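Local coordinates for protein O-methyltransferase family 2 (Planctopirus limnophila, PDB 5I2H) that probably transfers a methyl group from S-adenosyl-L-methionine to a hydroxyl oxygen of its substrate, working as a dimer, and binds the flavone apigenin, at residues Ile266-Val271 with Gly295-His300; Asp178-Gly183 with Gly356-Ser361; Gly197-Asp202 with Pro262-Leu267; Asn171-Phe176 with Ser207-Met212; Gly253-Asp258 with Ala281-Lys286. All coordinates share one frame; numbering follows the deposited sequence. Where two conformers were deposited one is given.

Contact 1: Ile266-Val271 with Gly295-His300; sequences ILLSNV and GRLLIH. With AGI (5,7-dihydroxy-2-(4-hydroxyphenyl)-4H-chromen-4-one), chain C.
Leucine and isoleucine side chains fill the two faces of the sheet where strands 266-269 and 296-300 run parallel. On one face CD1 of L268 meets CD1 of L297 at 4.0 Å, the two chains crossing obliquely, with I266 beside them. On the other, L267, its CG anti to the backbone N (chi1 175°), lays CD1 against CB of L298 at 3.8 Å, crossing it at about a right angle. Between these layers the N-H...O angles are nearly straight: L268 N donates to L298 O at 172°, almost along the C=O axis, whereas H300 N reaches L268 O from above the carbonyl plane. Past the strand end N270 N still bonds to H300 O, and N270, part of the apigenin pocket, has its O 2.9 Å from OAD of the ligand. At this polar edge S269 OG and ND1 of H300 share a hydrogen bond of 2.9 Å, while T352 holds NE2. With both ring nitrogens engaged, the imidazole is fixed in rotation.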
# COMPACT_ATOMS: atom_id res chain seq x y z
N ILE A 266 32.56 -5.25 -13.77
CA ILE A 266 32.24 -4.35 -12.66
C ILE A 266 30.74 -4.37 -12.44
O ILE A 266 29.97 -4.14 -13.39
CB ILE A 266 32.76 -2.93 -12.92
CG1 ILE A 266 34.28 -2.98 -12.98
CG2 ILE A 266 32.27 -2.00 -11.81
CD1 ILE A 266 34.91 -1.66 -13.37
N LEU A 267 30.32 -4.68 -11.21
CA LEU A 267 28.91 -4.77 -10.84
C LEU A 267 28.49 -3.53 -10.05
O LEU A 267 29.14 -3.14 -9.06
CB LEU A 267 28.68 -6.04 -10.01
CG LEU A 267 27.27 -6.23 -9.43
CD1 LEU A 267 26.23 -6.30 -10.57
CD2 LEU A 267 27.18 -7.47 -8.53
N LEU A 268 27.40 -2.92 -10.48
CA LEU A 268 26.71 -1.83 -9.77
C LEU A 268 25.32 -2.37 -9.48
O LEU A 268 24.43 -2.29 -10.34
CB LEU A 268 26.62 -0.56 -10.61
CG LEU A 268 27.98 0.04 -11.01
CD1 LEU A 268 27.86 1.21 -11.99
CD2 LEU A 268 28.80 0.40 -9.75
N SER A 269 25.10 -2.92 -8.29
CA SER A 269 23.84 -3.57 -7.96
C SER A 269 23.12 -2.69 -6.95
O SER A 269 23.61 -2.53 -5.84
CB SER A 269 24.09 -4.98 -7.41
OG SER A 269 22.85 -5.58 -7.03
N ASN A 270 21.96 -2.14 -7.33
CA ASN A 270 21.19 -1.26 -6.45
C ASN A 270 22.03 -0.09 -5.97
O ASN A 270 21.87 0.38 -4.84
CB ASN A 270 20.62 -2.03 -5.25
CG ASN A 270 19.67 -3.10 -5.68
OD1 ASN A 270 18.73 -2.81 -6.42
ND2 ASN A 270 19.94 -4.36 -5.30
N VAL A 271 22.91 0.39 -6.84
CA VAL A 271 23.76 1.55 -6.57
C VAL A 271 23.27 2.75 -7.34
O VAL A 271 23.11 3.83 -6.77
CB VAL A 271 25.24 1.26 -6.92
CG1 VAL A 271 26.09 2.59 -6.75
CG2 VAL A 271 25.84 0.13 -6.04
N GLY A 295 35.87 -6.29 -21.22
CA GLY A 295 35.30 -6.12 -19.90
C GLY A 295 33.81 -5.80 -19.98
O GLY A 295 33.30 -5.34 -21.01
N ARG A 296 33.11 -6.04 -18.89
CA ARG A 296 31.67 -5.78 -18.82
C ARG A 296 31.33 -4.86 -17.68
O ARG A 296 31.89 -4.96 -16.59
CB ARG A 296 30.87 -7.09 -18.68
CG ARG A 296 31.15 -8.03 -19.87
CD ARG A 296 30.38 -9.34 -19.75
NE ARG A 296 30.76 -10.13 -18.56
CZ ARG A 296 30.23 -11.31 -18.25
NH1 ARG A 296 29.29 -11.82 -19.05
NH2 ARG A 296 30.63 -11.97 -17.17
N LEU A 297 30.36 -3.98 -17.92
CA LEU A 297 29.68 -3.27 -16.87
C LEU A 297 28.35 -3.98 -16.64
O LEU A 297 27.54 -4.11 -17.57
CB LEU A 297 29.49 -1.79 -17.21
CG LEU A 297 28.76 -0.98 -16.15
CD1 LEU A 297 29.65 -0.86 -14.92
CD2 LEU A 297 28.39 0.39 -16.73
N LEU A 298 28.15 -4.45 -15.43
CA LEU A 298 26.93 -5.14 -15.01
C LEU A 298 26.13 -4.18 -14.14
O LEU A 298 26.54 -3.87 -13.01
CB LEU A 298 27.27 -6.41 -14.23
CG LEU A 298 28.26 -7.36 -14.92
CD1 LEU A 298 28.67 -8.48 -13.94
CD2 LEU A 298 27.81 -7.90 -16.28
N ILE A 299 25.00 -3.72 -14.65
CA ILE A 299 24.10 -2.88 -13.85
C ILE A 299 22.95 -3.76 -13.41
O ILE A 299 22.28 -4.37 -14.26
CB ILE A 299 23.60 -1.66 -14.65
CG1 ILE A 299 24.77 -0.70 -14.93
CG2 ILE A 299 22.49 -0.94 -13.90
CD1 ILE A 299 24.41 0.38 -15.96
N HIS A 300 22.72 -3.86 -12.10
CA HIS A 300 21.65 -4.69 -11.57
C HIS A 300 20.70 -3.78 -10.80
O HIS A 300 21.10 -3.19 -9.80
CB HIS A 300 22.20 -5.80 -10.67
CG HIS A 300 21.16 -6.74 -10.15
ND1 HIS A 300 21.04 -7.02 -8.80
CD2 HIS A 300 20.19 -7.47 -10.77
CE1 HIS A 300 20.04 -7.88 -8.62
NE2 HIS A 300 19.52 -8.17 -9.79
CAG AGI C . 17.73 2.90 3.88
CAE AGI C . 17.49 3.44 5.14
CAM AGI C . 18.24 4.53 5.57
OAB AGI C . 17.98 5.05 6.80
CAF AGI C . 19.23 5.08 4.74
CAH AGI C . 19.48 4.54 3.47
CAP AGI C . 18.72 3.44 3.05
CAQ AGI C . 18.88 2.77 1.73
OAL AGI C . 17.84 1.91 1.45
CAJ AGI C . 19.95 2.96 0.85
CAR AGI C . 19.99 2.27 -0.37
OAA AGI C . 20.95 2.42 -1.17
CAT AGI C . 18.86 1.32 -0.70
CAS AGI C . 17.77 1.19 0.29
CAK AGI C . 16.70 0.35 0.07
CAN AGI C . 16.63 -0.39 -1.10
OAC AGI C . 15.56 -1.21 -1.25
CAI AGI C . 17.62 -0.32 -2.08
CAO AGI C . 18.73 0.49 -1.95
OAD AGI C . 19.65 0.51 -2.94

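Contact 2: Asp178-Gly183 with Gly356-Ser361; sequences DVLPAG and GHLILS
The end of helix 154-179 folds over the Rossmann-like methyltransferase sheet here, with the helix exit resting on strand 357-361, which runs antiparallel to its neighbours 296-301 and 345-351. The contact is made by methyl and methylene groups. L180, the first residue to leave helical geometry, has CG anti to its backbone N (chi1 178°), which swings CD1 toward the strand although its CB sets out across it. L358 adopts the same first torsion (chi1 168°), and its CB already points at the helix end; the two leucines therefore cross obliquely, CD1 of L180 lying 4.0 Å from CD2 of L358. That same CD2 also receives CG2 of V179, at 4.3 Å. L360 differs: its CG is anti to the carbonyl carbon, and chi2 of 115° lies off the usual staggered values, turning CD2 toward P181. L298 of the adjoining strand 296-301 packs against L180, L358 and L360, so the four leucines share one apolar layer. The carbonyl of P181 accepts a hydrogen bond from NH1 of R296. The proline ring and L360 meet tip to tip, with CD of P181 3.8 Å from CD2 of L360.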
# COMPACT_ATOMS: atom_id res chain seq x y z
N ASP A 178 22.81 -17.33 -11.64
CA ASP A 178 22.34 -18.27 -12.64
C ASP A 178 22.28 -17.65 -14.03
O ASP A 178 22.53 -18.33 -15.04
CB ASP A 178 20.98 -18.82 -12.22
CG ASP A 178 20.46 -19.88 -13.18
OD1 ASP A 178 21.11 -20.93 -13.33
OD2 ASP A 178 19.39 -19.64 -13.79
N VAL A 179 21.94 -16.36 -14.13
CA VAL A 179 21.75 -15.77 -15.46
C VAL A 179 22.95 -14.96 -15.95
O VAL A 179 22.96 -14.54 -17.11
CB VAL A 179 20.50 -14.87 -15.54
CG1 VAL A 179 19.27 -15.68 -15.11
CG2 VAL A 179 20.67 -13.61 -14.69
N LEU A 180 23.97 -14.75 -15.12
CA LEU A 180 25.16 -14.05 -15.60
C LEU A 180 25.92 -14.91 -16.60
O LEU A 180 26.37 -16.00 -16.24
CB LEU A 180 26.07 -13.69 -14.44
CG LEU A 180 27.37 -13.01 -14.85
CD1 LEU A 180 27.10 -11.64 -15.45
CD2 LEU A 180 28.27 -12.91 -13.64
N PRO A 181 26.10 -14.47 -17.85
CA PRO A 181 26.87 -15.27 -18.81
C PRO A 181 28.35 -15.30 -18.43
O PRO A 181 28.86 -14.38 -17.80
CB PRO A 181 26.65 -14.54 -20.15
CG PRO A 181 25.39 -13.67 -19.95
CD PRO A 181 25.49 -13.28 -18.47
N ALA A 182 29.04 -16.37 -18.85
CA ALA A 182 30.47 -16.51 -18.53
C ALA A 182 31.31 -15.37 -19.11
O ALA A 182 32.36 -15.04 -18.55
CB ALA A 182 31.00 -17.85 -19.06
N GLY A 183 30.91 -14.79 -20.23
CA GLY A 183 31.76 -13.80 -20.88
C GLY A 183 33.04 -14.42 -21.46
O GLY A 183 33.21 -15.64 -21.53
N GLY A 356 14.34 -7.22 -10.06
CA GLY A 356 15.67 -6.87 -10.53
C GLY A 356 15.88 -7.26 -11.98
O GLY A 356 15.24 -8.17 -12.52
N HIS A 357 16.78 -6.51 -12.62
CA HIS A 357 17.18 -6.77 -14.00
C HIS A 357 18.68 -6.61 -14.09
O HIS A 357 19.22 -5.67 -13.53
CB HIS A 357 16.52 -5.78 -14.97
CG HIS A 357 15.08 -6.05 -15.16
ND1 HIS A 357 14.11 -5.54 -14.32
CD2 HIS A 357 14.44 -6.85 -16.05
CE1 HIS A 357 12.92 -5.98 -14.72
NE2 HIS A 357 13.10 -6.78 -15.76
N LEU A 358 19.33 -7.52 -14.80
CA LEU A 358 20.76 -7.42 -15.07
C LEU A 358 20.91 -6.81 -16.45
O LEU A 358 20.51 -7.41 -17.46
CB LEU A 358 21.43 -8.80 -14.99
CG LEU A 358 22.86 -8.87 -15.54
CD1 LEU A 358 23.83 -7.88 -14.84
CD2 LEU A 358 23.37 -10.33 -15.46
N ILE A 359 21.44 -5.59 -16.50
CA ILE A 359 21.73 -4.90 -17.75
C ILE A 359 23.21 -5.12 -18.05
O ILE A 359 24.07 -4.65 -17.30
CB ILE A 359 21.40 -3.41 -17.64
CG1 ILE A 359 19.96 -3.20 -17.20
CG2 ILE A 359 21.73 -2.65 -18.96
CD1 ILE A 359 19.74 -1.73 -16.81
N LEU A 360 23.50 -5.80 -19.15
CA LEU A 360 24.86 -6.16 -19.54
C LEU A 360 25.34 -5.26 -20.66
O LEU A 360 24.63 -5.07 -21.65
CB LEU A 360 24.91 -7.62 -20.00
CG LEU A 360 24.79 -8.68 -18.94
CD1 LEU A 360 23.52 -9.43 -19.18
CD2 LEU A 360 25.99 -9.60 -19.07
N SER A 361 26.55 -4.70 -20.49
CA SER A 361 27.20 -3.90 -21.51
C SER A 361 28.68 -4.28 -21.56
O SER A 361 29.24 -4.80 -20.60
CB SER A 361 27.05 -2.40 -21.24
OG SER A 361 25.69 -2.06 -21.06

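Contact 3: Gly197-Asp202 with Pro262-Leu267; sequences GRVLLD and PADDIL
Two neighbouring parallel strands of the Rossmann-like sheet, 199-202 and 265-267, lie side by side with their directions 23° apart. Side chains pack alongside each other on both faces. Just before strand 265-267, CB of A263 is a small bump pressed against CB of L201 at 3.6 Å, and CG1 of V199 also touches it; L201 and I266 then run alongside each other in the same direction, CD2 of L201 touching CG1 of I266. On the opposite face CD1 of L200 fits between CB of D265 (3.7 Å) and CB of L267, while D202 lies beside L267 and turns its OD2 to T211. The strand entrance is polar. V199 O accepts from both D264 N and D265 N, and V199 N returns a bond to D264 OD2, on the anti lone pair, at 2.9 Å. The D264 carboxylate is further held by K187 N and by a water bridging OD2 to G197 O. R198 bends at chi3 (67°) so that its guanidinium spreads over CB of D264 and grips D265 side-on in a salt bridge. R296 forms a second salt bridge to it, so this buried charge has two arginine partners. Both oxygens of D265 are met from above the carboxylate plane yet lie in the guanidinium plane: R198 NE to OD2 at 2.9 Å, NH2 to OD1 at 2.8 Å.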
# COMPACT_ATOMS: atom_id res chain seq x y z
N GLY A 197 39.85 -17.44 -15.50
CA GLY A 197 38.64 -16.89 -14.93
C GLY A 197 38.64 -15.37 -15.03
O GLY A 197 39.60 -14.74 -15.48
N ARG A 198 37.53 -14.79 -14.59
CA ARG A 198 37.34 -13.35 -14.59
C ARG A 198 37.45 -12.81 -13.17
O ARG A 198 37.22 -13.53 -12.20
CB ARG A 198 35.99 -12.95 -15.19
CG ARG A 198 35.88 -13.45 -16.67
CD ARG A 198 34.56 -13.10 -17.34
NE ARG A 198 34.32 -11.68 -17.58
CZ ARG A 198 34.87 -10.99 -18.58
NH1 ARG A 198 35.72 -11.59 -19.41
NH2 ARG A 198 34.59 -9.70 -18.73
N VAL A 199 37.85 -11.54 -13.07
CA VAL A 199 37.83 -10.80 -11.82
C VAL A 199 36.58 -9.94 -11.81
O VAL A 199 36.38 -9.11 -12.70
CB VAL A 199 39.10 -9.94 -11.67
CG1 VAL A 199 39.01 -9.07 -10.42
CG2 VAL A 199 40.35 -10.86 -11.62
N LEU A 200 35.71 -10.18 -10.83
CA LEU A 200 34.46 -9.44 -10.67
C LEU A 200 34.64 -8.44 -9.54
O LEU A 200 34.90 -8.85 -8.39
CB LEU A 200 33.32 -10.40 -10.36
CG LEU A 200 31.98 -9.77 -9.95
CD1 LEU A 200 31.45 -8.82 -11.05
CD2 LEU A 200 30.93 -10.85 -9.59
N LEU A 201 34.54 -7.16 -9.86
CA LEU A 201 34.60 -6.06 -8.89
C LEU A 201 33.20 -5.56 -8.59
O LEU A 201 32.47 -5.16 -9.51
CB LEU A 201 35.45 -4.90 -9.44
CG LEU A 201 35.41 -3.55 -8.68
CD1 LEU A 201 35.98 -3.67 -7.27
CD2 LEU A 201 36.15 -2.45 -9.49
N ASP A 202 32.85 -5.51 -7.32
CA ASP A 202 31.50 -5.22 -6.84
C ASP A 202 31.62 -3.88 -6.14
O ASP A 202 32.15 -3.81 -5.03
CB ASP A 202 31.06 -6.36 -5.92
CG ASP A 202 29.60 -6.36 -5.60
OD1 ASP A 202 28.96 -5.31 -5.70
OD2 ASP A 202 29.09 -7.46 -5.18
N PRO A 262 42.00 -3.32 -10.87
CA PRO A 262 41.79 -3.98 -12.16
C PRO A 262 40.74 -5.07 -12.04
O PRO A 262 40.73 -5.84 -11.08
CB PRO A 262 43.17 -4.56 -12.50
CG PRO A 262 44.13 -3.70 -11.77
CD PRO A 262 43.42 -3.36 -10.47
N ALA A 263 39.86 -5.14 -13.03
CA ALA A 263 38.77 -6.10 -13.04
C ALA A 263 38.32 -6.35 -14.46
O ALA A 263 38.46 -5.48 -15.33
CB ALA A 263 37.59 -5.58 -12.21
N ASP A 264 37.76 -7.54 -14.68
CA ASP A 264 37.13 -7.84 -15.96
C ASP A 264 35.68 -7.35 -16.00
O ASP A 264 35.23 -6.80 -17.00
CB ASP A 264 37.15 -9.35 -16.21
CG ASP A 264 38.57 -9.89 -16.39
OD1 ASP A 264 39.22 -9.58 -17.42
OD2 ASP A 264 39.05 -10.61 -15.50
N ASP A 265 34.93 -7.60 -14.93
CA ASP A 265 33.52 -7.22 -14.81
C ASP A 265 33.38 -6.29 -13.62
O ASP A 265 33.99 -6.54 -12.57
CB ASP A 265 32.63 -8.43 -14.56
CG ASP A 265 32.58 -9.38 -15.75
OD1 ASP A 265 32.64 -8.89 -16.89
OD2 ASP A 265 32.48 -10.60 -15.55
N ILE A 266 32.56 -5.25 -13.77
CA ILE A 266 32.24 -4.35 -12.66
C ILE A 266 30.74 -4.37 -12.44
O ILE A 266 29.97 -4.14 -13.39
CB ILE A 266 32.76 -2.93 -12.92
CG1 ILE A 266 34.28 -2.98 -12.98
CG2 ILE A 266 32.27 -2.00 -11.81
CD1 ILE A 266 34.91 -1.66 -13.37
N LEU A 267 30.32 -4.68 -11.21
CA LEU A 267 28.91 -4.77 -10.84
C LEU A 267 28.49 -3.53 -10.05
O LEU A 267 29.14 -3.14 -9.06
CB LEU A 267 28.68 -6.04 -10.01
CG LEU A 267 27.27 -6.23 -9.43
CD1 LEU A 267 26.23 -6.30 -10.57
CD2 LEU A 267 27.18 -7.47 -8.53
O HOH W 1 41.04 -12.28 -15.30
O HOH W 2 37.62 -8.97 -19.82

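Contact 4: Asn171-Phe176 with Ser207-Met212; sequences NVAPRF and SGIYTM
An ST turn begins the helix that follows the first strand of the Rossmann-like domain: S207 OG accepts from I209 N at 3.1 Å, next to G208 at the N-cap. In its first turn, Y210 lies across helix 154-179 where A173 comes nearest. CG of Y210 is anti to its carbonyl carbon (chi1 -69°), bringing one side of the ring along the opposing backbone. CD1 sits 3.6 Å from CA of A173, whose CB touches CG2 of I209, and OH lies 3.5 Å from CB of V172. F176 has CG anti to the backbone N (chi1 177°) and presents its ring face to the edge of Y210, a T-shaped pair with centroids 5.5 Å apart and planes at 77°. The longer helix is kinked where the N of P174, a proline without N-H, and that of R175 lack a bond to the turn before. Both rings pack on L267 of strand 265-269 and meet H300 of strand 296-301, joining the two helices over one face of the sheet.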
# COMPACT_ATOMS: atom_id res chain seq x y z
N ASN A 171 17.89 -13.57 -1.47
CA ASN A 171 16.80 -14.04 -2.33
C ASN A 171 17.10 -13.87 -3.81
O ASN A 171 16.56 -14.63 -4.61
CB ASN A 171 15.50 -13.30 -2.01
CG ASN A 171 14.81 -13.88 -0.79
OD1 ASN A 171 14.03 -14.84 -0.92
ND2 ASN A 171 15.13 -13.35 0.41
N VAL A 172 17.89 -12.87 -4.20
CA VAL A 172 18.06 -12.55 -5.62
C VAL A 172 19.40 -13.05 -6.15
O VAL A 172 19.51 -13.39 -7.34
CB VAL A 172 17.93 -11.03 -5.86
CG1 VAL A 172 18.09 -10.70 -7.38
CG2 VAL A 172 16.56 -10.52 -5.32
N ALA A 173 20.44 -13.09 -5.31
CA ALA A 173 21.75 -13.46 -5.82
C ALA A 173 21.77 -14.85 -6.48
O ALA A 173 22.47 -14.99 -7.50
CB ALA A 173 22.82 -13.39 -4.70
N PRO A 174 21.00 -15.86 -6.03
CA PRO A 174 21.01 -17.14 -6.77
C PRO A 174 20.54 -17.00 -8.21
O PRO A 174 21.13 -17.63 -9.13
CB PRO A 174 20.05 -18.03 -5.95
CG PRO A 174 20.15 -17.48 -4.52
CD PRO A 174 20.28 -15.97 -4.74
N ARG A 175 19.48 -16.22 -8.45
CA ARG A 175 19.05 -15.94 -9.81
C ARG A 175 20.14 -15.19 -10.57
O ARG A 175 20.50 -15.56 -11.70
CB ARG A 175 17.77 -15.10 -9.80
CG ARG A 175 16.60 -15.75 -9.15
CD ARG A 175 16.16 -16.97 -9.91
NE ARG A 175 15.22 -17.76 -9.13
CZ ARG A 175 14.75 -18.92 -9.57
NH1 ARG A 175 15.16 -19.38 -10.76
NH2 ARG A 175 13.89 -19.61 -8.84
N PHE A 176 20.66 -14.13 -9.97
CA PHE A 176 21.68 -13.32 -10.60
C PHE A 176 22.84 -14.18 -11.09
O PHE A 176 23.27 -14.05 -12.24
CB PHE A 176 22.19 -12.27 -9.62
CG PHE A 176 23.30 -11.43 -10.17
CD1 PHE A 176 23.02 -10.29 -10.88
CD2 PHE A 176 24.61 -11.79 -9.98
CE1 PHE A 176 24.04 -9.52 -11.40
CE2 PHE A 176 25.65 -11.03 -10.50
CZ PHE A 176 25.37 -9.90 -11.21
N SER A 207 27.81 -6.24 1.69
CA SER A 207 27.28 -7.59 1.78
C SER A 207 28.12 -8.38 0.78
O SER A 207 28.66 -9.42 1.15
CB SER A 207 25.77 -7.70 1.50
OG SER A 207 25.50 -8.06 0.14
N GLY A 208 28.28 -7.88 -0.47
CA GLY A 208 29.04 -8.63 -1.45
C GLY A 208 28.43 -9.97 -1.82
O GLY A 208 29.08 -10.82 -2.47
N ILE A 209 27.18 -10.18 -1.41
CA ILE A 209 26.52 -11.48 -1.58
C ILE A 209 26.40 -11.84 -3.05
O ILE A 209 26.54 -13.02 -3.41
CB ILE A 209 25.16 -11.44 -0.87
CG1 ILE A 209 25.40 -11.50 0.65
CG2 ILE A 209 24.27 -12.61 -1.29
CD1 ILE A 209 24.16 -11.10 1.45
N TYR A 210 26.13 -10.86 -3.93
CA TYR A 210 26.01 -11.19 -5.34
C TYR A 210 27.32 -11.75 -5.87
O TYR A 210 27.32 -12.71 -6.66
CB TYR A 210 25.57 -9.98 -6.17
CG TYR A 210 24.14 -9.59 -5.87
CD1 TYR A 210 23.07 -10.19 -6.53
CD2 TYR A 210 23.84 -8.62 -4.91
CE1 TYR A 210 21.76 -9.84 -6.24
CE2 TYR A 210 22.52 -8.26 -4.63
CZ TYR A 210 21.48 -8.86 -5.30
OH TYR A 210 20.17 -8.52 -5.02
N THR A 211 28.45 -11.14 -5.47
CA THR A 211 29.76 -11.63 -5.90
C THR A 211 30.05 -13.01 -5.32
O THR A 211 30.57 -13.87 -6.03
CB THR A 211 30.83 -10.63 -5.49
OG1 THR A 211 30.57 -9.41 -6.18
CG2 THR A 211 32.23 -11.13 -5.88
N MSE A 212 29.70 -13.24 -4.04
CA MSE A 212 29.93 -14.55 -3.45
C MSE A 212 29.15 -15.64 -4.21
O MSE A 212 29.71 -16.72 -4.45
CB MSE A 212 29.56 -14.57 -1.97
CG MSE A 212 30.42 -13.60 -1.18
SE MSE A 212 29.65 -13.38 0.56
CE MSE A 212 30.59 -11.70 0.94

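Contact 5: Gly253-Asp258 with Ala281-Lys286; sequences GDMWVD and ARLVAK. With EDO (1,2-ethanediol), chain F; FMT (formic acid), chain H.
In the tight turn of loop 253-258, D254 O accepts from the backbone N of both V257 and D258, and D254 OD1 receives W256 N in an Asx turn. K286 of helix 277-289 meets two carbonyls of this loop: extended from a CG anti to its backbone N and bent only at chi4 (-66°), it donates through NZ to M255 O at 2.9 Å, from above the carbonyl plane, and to D258 O at 2.8 Å, within it. Beside the lysine, which also makes a cation-pi contact with F260, the contact is apolar: CE of selenomethionine M255 lies 4.0 Å from CD2 of L283, and CB of L283 sits 3.9 Å from CZ3 of W256. CG of R282 comes to the edge of that indole. A water links W256 O to R282 NH1, and NE and NH2 of R282 hold a formic acid. At the surface of the Rossmann-like domain, K286 ties the Asx-turn loop after strand 248-252 to the helix of the beta-alpha-beta unit 265-269, 277-289, 296-301.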
# COMPACT_ATOMS: atom_id res chain seq x y z
N GLY A 253 37.30 2.06 0.12
CA GLY A 253 37.59 3.16 -0.76
C GLY A 253 36.36 3.98 -1.00
O GLY A 253 35.23 3.58 -0.68
N ASP A 254 36.61 5.15 -1.55
CA ASP A 254 35.59 6.11 -1.93
C ASP A 254 35.46 5.99 -3.44
O ASP A 254 36.42 6.28 -4.18
CB ASP A 254 36.03 7.52 -1.51
CG ASP A 254 35.05 8.62 -1.94
OD1 ASP A 254 34.27 8.45 -2.89
OD2 ASP A 254 35.09 9.70 -1.31
N MSE A 255 34.29 5.52 -3.90
CA MSE A 255 34.16 5.13 -5.32
C MSE A 255 34.30 6.32 -6.29
O MSE A 255 34.56 6.11 -7.48
CB MSE A 255 32.82 4.42 -5.57
CG MSE A 255 31.59 5.33 -5.42
SE MSE A 255 30.03 4.16 -5.49
CE MSE A 255 28.67 5.47 -5.27
N TRP A 256 34.13 7.55 -5.80
CA TRP A 256 34.20 8.71 -6.69
C TRP A 256 35.63 9.10 -7.01
O TRP A 256 35.88 9.67 -8.07
CB TRP A 256 33.46 9.89 -6.07
CG TRP A 256 32.00 9.56 -5.81
CD1 TRP A 256 31.43 9.31 -4.61
CD2 TRP A 256 30.96 9.41 -6.79
NE1 TRP A 256 30.10 8.99 -4.77
CE2 TRP A 256 29.78 9.07 -6.10
CE3 TRP A 256 30.92 9.53 -8.19
CZ2 TRP A 256 28.56 8.83 -6.76
CZ3 TRP A 256 29.69 9.31 -8.84
CH2 TRP A 256 28.54 8.97 -8.12
N VAL A 257 36.59 8.81 -6.12
CA VAL A 257 37.92 9.42 -6.23
C VAL A 257 39.05 8.40 -6.11
O VAL A 257 40.15 8.64 -6.61
CB VAL A 257 38.13 10.54 -5.19
CG1 VAL A 257 37.09 11.69 -5.37
CG2 VAL A 257 38.12 10.00 -3.77
N ASP A 258 38.81 7.30 -5.41
CA ASP A 258 39.88 6.33 -5.27
C ASP A 258 39.89 5.42 -6.49
O ASP A 258 38.83 5.12 -7.05
CB ASP A 258 39.69 5.50 -4.01
CG ASP A 258 39.91 6.33 -2.73
OD1 ASP A 258 40.74 7.26 -2.75
OD2 ASP A 258 39.24 6.08 -1.70
N ALA A 281 25.86 9.29 -14.50
CA ALA A 281 26.72 9.32 -15.67
C ALA A 281 28.19 9.29 -15.26
O ALA A 281 29.01 8.62 -15.89
CB ALA A 281 26.46 10.56 -16.51
N ARG A 282 28.53 10.02 -14.19
CA ARG A 282 29.89 10.06 -13.68
C ARG A 282 30.34 8.68 -13.24
O ARG A 282 31.44 8.23 -13.60
CB ARG A 282 29.98 11.06 -12.51
CG ARG A 282 31.35 11.13 -11.81
CD ARG A 282 32.30 12.18 -12.42
NE ARG A 282 32.65 11.77 -13.77
CZ ARG A 282 33.66 10.96 -14.05
NH1 ARG A 282 34.43 10.46 -13.08
NH2 ARG A 282 33.89 10.63 -15.32
N LEU A 283 29.49 7.96 -12.47
CA LEU A 283 29.91 6.66 -11.94
C LEU A 283 30.07 5.65 -13.08
O LEU A 283 31.03 4.86 -13.08
CB LEU A 283 28.90 6.15 -10.90
CG LEU A 283 29.41 4.93 -10.12
CD1 LEU A 283 30.74 5.19 -9.40
CD2 LEU A 283 28.35 4.51 -9.12
N VAL A 284 29.16 5.68 -14.05
CA VAL A 284 29.25 4.77 -15.18
C VAL A 284 30.53 5.03 -15.97
O VAL A 284 31.26 4.09 -16.34
CB VAL A 284 28.00 4.90 -16.07
CG1 VAL A 284 28.23 4.20 -17.41
CG2 VAL A 284 26.77 4.27 -15.36
N ALA A 285 30.86 6.31 -16.19
CA ALA A 285 32.09 6.67 -16.89
C ALA A 285 33.34 6.19 -16.15
O ALA A 285 34.27 5.63 -16.75
CB ALA A 285 32.16 8.18 -17.11
N LYS A 286 33.39 6.43 -14.83
CA LYS A 286 34.59 6.05 -14.07
C LYS A 286 34.78 4.54 -14.09
O LYS A 286 35.89 4.03 -14.33
CB LYS A 286 34.49 6.58 -12.63
CG LYS A 286 35.67 6.21 -11.72
CD LYS A 286 35.64 7.04 -10.36
CE LYS A 286 36.86 6.76 -9.48
NZ LYS A 286 36.86 5.34 -9.01
C1 EDO F . 31.40 5.05 -1.94
O1 EDO F . 32.04 6.31 -1.88
C2 EDO F . 32.42 3.94 -1.87
O2 EDO F . 31.60 2.81 -1.68
C FMT H . 30.86 12.22 -16.76
O1 FMT H . 31.95 11.93 -17.31
O2 FMT H . 30.67 12.83 -15.67
O HOH W 3 34.41 10.84 -10.08

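How the contacts relate
Contacts 1 and 3 share I266 and L267, so strand 265-269 is paired on both sides, and R296 NE joins them through a 2.8 Å salt bridge to D265 OD1. Contact 2 continues the sheet beyond contact 1, with I359 N 2.7 Å from I299 O. Contact 4 lies over one face: CE1 of Y210 is 3.5 Å from CE1 of H300, and T211 OG1 is 2.6 Å from D202 OD2. Contact 5 meets the other face, where CD2 of L268 is 4.2 Å from CD2 of L283 and CD2 of L297 3.9 Å from CG1 of V284. N270 of contact 1 is part of the apigenin pocket, with the side chain of Y210 about 9 Å from the ligand.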